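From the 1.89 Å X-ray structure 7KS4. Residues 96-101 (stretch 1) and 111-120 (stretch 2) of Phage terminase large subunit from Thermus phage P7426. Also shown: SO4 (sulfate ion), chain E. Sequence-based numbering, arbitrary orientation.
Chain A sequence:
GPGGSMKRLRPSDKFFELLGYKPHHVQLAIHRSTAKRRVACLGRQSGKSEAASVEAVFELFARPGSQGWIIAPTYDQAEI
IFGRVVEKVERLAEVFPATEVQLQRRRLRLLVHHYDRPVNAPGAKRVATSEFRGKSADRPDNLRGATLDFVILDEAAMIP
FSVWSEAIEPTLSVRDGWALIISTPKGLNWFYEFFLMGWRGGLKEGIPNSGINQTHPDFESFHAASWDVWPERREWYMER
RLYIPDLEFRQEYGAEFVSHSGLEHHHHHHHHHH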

# COMPACT_ATOMS: atom_id res chain seq x y z
N PHE A 96 -16.05 16.32 6.53
CA PHE A 96 -17.14 15.34 6.65
C PHE A 96 -17.73 15.50 8.04
O PHE A 96 -17.33 14.79 8.98
CB PHE A 96 -16.62 13.93 6.39
CG PHE A 96 -16.07 13.76 5.00
CD1 PHE A 96 -16.93 13.70 3.91
CD2 PHE A 96 -14.70 13.68 4.77
CE1 PHE A 96 -16.44 13.57 2.63
CE2 PHE A 96 -14.20 13.54 3.47
CZ PHE A 96 -15.08 13.49 2.40
N PRO A 97 -18.68 16.43 8.22
CA PRO A 97 -19.15 16.74 9.58
C PRO A 97 -19.73 15.56 10.34
O PRO A 97 -19.79 15.61 11.58
CB PRO A 97 -20.21 17.82 9.34
CG PRO A 97 -19.77 18.50 8.08
CD PRO A 97 -19.17 17.40 7.23
N ALA A 98 -20.17 14.51 9.64
CA ALA A 98 -20.73 13.32 10.28
C ALA A 98 -19.67 12.29 10.66
O ALA A 98 -20.01 11.12 10.87
CB ALA A 98 -21.77 12.67 9.36
N THR A 99 -18.40 12.69 10.74
CA THR A 99 -17.35 11.78 11.18
C THR A 99 -16.62 12.35 12.39
O THR A 99 -16.60 13.56 12.63
CB THR A 99 -16.32 11.50 10.07
OG1 THR A 99 -15.56 12.68 9.79
CG2 THR A 99 -17.00 11.00 8.82
N GLU A 100 -16.01 11.44 13.15
CA GLU A 100 -15.18 11.80 14.29
C GLU A 100 -14.07 10.78 14.38
O GLU A 100 -14.33 9.57 14.34
CB GLU A 100 -16.00 11.84 15.58
CG GLU A 100 -15.20 12.21 16.81
CD GLU A 100 -16.08 12.35 18.04
OE1 GLU A 100 -16.47 11.30 18.61
OE2 GLU A 100 -16.40 13.49 18.42
N VAL A 101 -12.83 11.25 14.49
CA VAL A 101 -11.65 10.40 14.44
C VAL A 101 -11.20 10.09 15.86
O VAL A 101 -11.15 10.98 16.72
CB VAL A 101 -10.52 11.06 13.64
CG1 VAL A 101 -9.28 10.17 13.61
CG2 VAL A 101 -10.99 11.41 12.23
N LEU A 111 -9.52 4.94 14.22
CA LEU A 111 -10.95 4.72 14.07
C LEU A 111 -11.60 5.95 13.47
O LEU A 111 -11.34 7.08 13.90
CB LEU A 111 -11.60 4.41 15.43
CG LEU A 111 -11.06 3.19 16.17
CD1 LEU A 111 -11.74 3.05 17.51
CD2 LEU A 111 -11.24 1.93 15.35
N VAL A 112 -12.46 5.75 12.47
CA VAL A 112 -13.27 6.82 11.91
C VAL A 112 -14.72 6.47 12.20
O VAL A 112 -15.31 5.60 11.54
CB VAL A 112 -13.03 7.02 10.41
CG1 VAL A 112 -13.86 8.17 9.90
CG2 VAL A 112 -11.55 7.25 10.13
N HIS A 113 -15.32 7.14 13.18
CA HIS A 113 -16.71 6.90 13.54
C HIS A 113 -17.62 7.69 12.61
O HIS A 113 -17.41 8.89 12.40
CB HIS A 113 -16.96 7.29 14.99
CG HIS A 113 -16.09 6.57 15.98
ND1 HIS A 113 -16.19 5.22 16.20
CD2 HIS A 113 -15.13 7.03 16.81
CE1 HIS A 113 -15.31 4.86 17.12
NE2 HIS A 113 -14.65 5.94 17.51
N HIS A 114 -18.63 7.02 12.06
CA HIS A 114 -19.60 7.63 11.16
C HIS A 114 -20.95 7.73 11.88
O HIS A 114 -21.42 6.75 12.46
CB HIS A 114 -19.76 6.81 9.88
CG HIS A 114 -18.55 6.84 9.01
ND1 HIS A 114 -18.41 7.73 7.97
CD2 HIS A 114 -17.42 6.10 9.03
CE1 HIS A 114 -17.25 7.53 7.37
NE2 HIS A 114 -16.62 6.55 8.00
N TYR A 115 -21.56 8.91 11.81
CA TYR A 115 -22.79 9.20 12.53
C TYR A 115 -23.95 9.40 11.56
O TYR A 115 -23.77 9.50 10.34
CB TYR A 115 -22.60 10.43 13.42
CG TYR A 115 -21.65 10.17 14.56
CD1 TYR A 115 -22.13 9.92 15.83
CD2 TYR A 115 -20.28 10.15 14.35
CE1 TYR A 115 -21.26 9.66 16.88
CE2 TYR A 115 -19.41 9.90 15.39
CZ TYR A 115 -19.90 9.65 16.65
OH TYR A 115 -19.04 9.40 17.70
N ASP A 116 -25.16 9.47 12.14
CA ASP A 116 -26.39 9.63 11.37
C ASP A 116 -26.74 11.09 11.14
O ASP A 116 -27.81 11.38 10.60
CB ASP A 116 -27.54 8.93 12.10
CG ASP A 116 -27.99 9.67 13.36
OD1 ASP A 116 -27.20 10.46 13.93
OD2 ASP A 116 -29.15 9.46 13.78
N ARG A 117 -25.86 12.00 11.52
CA ARG A 117 -26.06 13.44 11.41
C ARG A 117 -24.73 14.08 11.77
O ARG A 117 -23.81 13.37 12.20
CB ARG A 117 -27.17 13.91 12.35
CG ARG A 117 -26.76 13.96 13.82
CD ARG A 117 -27.98 14.02 14.73
NE ARG A 117 -28.70 12.75 14.76
CZ ARG A 117 -29.85 12.55 15.39
NH1 ARG A 117 -30.43 13.55 16.05
NH2 ARG A 117 -30.42 11.36 15.35
N PRO A 118 -24.56 15.39 11.60
CA PRO A 118 -23.29 16.01 11.97
C PRO A 118 -22.97 15.79 13.44
O PRO A 118 -23.87 15.81 14.30
CB PRO A 118 -23.50 17.49 11.64
CG PRO A 118 -24.56 17.48 10.58
CD PRO A 118 -25.46 16.34 10.93
N VAL A 119 -21.69 15.57 13.73
CA VAL A 119 -21.28 15.18 15.08
C VAL A 119 -21.61 16.27 16.09
O VAL A 119 -21.80 15.97 17.28
CB VAL A 119 -19.77 14.85 15.11
CG1 VAL A 119 -19.33 14.52 16.54
CG2 VAL A 119 -19.49 13.67 14.21
N ASN A 120 -21.66 17.53 15.67
CA ASN A 120 -21.95 18.63 16.59
C ASN A 120 -23.44 18.82 16.83
O ASN A 120 -23.82 19.79 17.49
CB ASN A 120 -21.34 19.94 16.07
CG ASN A 120 -22.07 20.49 14.86
OD1 ASN A 120 -22.82 19.79 14.19
ND2 ASN A 120 -21.84 21.77 14.57
S SO4 E . -33.61 11.86 17.42
O1 SO4 E . -33.32 13.29 17.53
O2 SO4 E . -34.68 11.50 18.34
O3 SO4 E . -32.41 11.09 17.76
O4 SO4 E . -34.01 11.55 16.05
O HOH W 1 -20.36 9.77 7.92

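Residues 99-101 and 111-115 are neighbouring antiparallel strands. Their axes approach to 4.6 Å, and their N-to-C directions differ by 158°. The register pairs Thr99 with His114, Glu100 with His113, and Val101 with Val112. Glu100 and His113 form the hydrogen-bonded pair. Glu100 N donates to His113 O at 3.0 Å, and His113 N donates to Glu100 O at 2.9 Å. Glu100 CA and His113 CA lie 5.2 Å apart. In the two flanking non-hydrogen-bonded pairs, Thr99 CA to His114 CA and Val101 CA to Val112 CA are closer, at 4.7 Å each. There the strands are joined by weaker CA-H...O contacts, such as Thr99 CA to His113 O at 3.1 Å and Val101 CA to Leu111 O at 3.4 Å.

The backbone pairing also takes in the turn that precedes the first strand. Phe96 to Thr99 form a type I beta turn, closed by a hydrogen bond from Thr99 N to Phe96 O at 2.9 Å. Thr99 OG1 also donates to Phe96 O, again at 2.9 Å, so one carbonyl accepts from both the backbone and the side chain of the same residue. Two carbonyls of the turn face the other stretch. Ala98 O accepts from Tyr115 N, and Pro97 O accepts from Val119 N; both N to O distances are 2.9 Å. The second bond is nearly straight, with an angle of 171° at the hydrogen. It ties the loop after the second strand to the turn.

The side chains alternate between the two faces of the sheet. Thr99, Val101, Val112 and His114 share one face. Here van der Waals contacts set Thr99 CG2, a methyl, 3.7 Å from ring nitrogen His114 ND1, and Thr99 CB 4.1 Å from the methyl Val112 CG1. A water also links the stretches, donating to Ala98 O at 3.3 Å and hydrogen bonding with His114 ND1 at 2.8 Å.

Glu100 and His113 point to the other face. The extended Glu100 side chain, with chi1 and chi2 both t, brings Glu100 OE1 to 3.3 Å from Tyr115 OH. Val119 points toward the first stretch. Its methyls make van der Waals contacts with oxygens: Val119 CG1 lies 3.6 Å from Glu100 OE2, and Val119 CG2 3.3 Å from Thr99 O. Near the turn, Pro97 CB and Pro118 CB make an apolar contact at 4.0 Å.

Arg117 points away from the first stretch. Its positive charge pairs with Asp116 in a salt bridge, Arg117 NH2 to Asp116 OD2 at 2.8 Å, and Arg117 NE donates to Asp116 OD1 at 2.9 Å. The negative sulfate, probably from the crystallisation liquor, also suits the guanidinium: Arg117 NH1 donates to sulfate O1 at 3.3 Å and Arg117 NH2 to sulfate O3 at 3.1 Å.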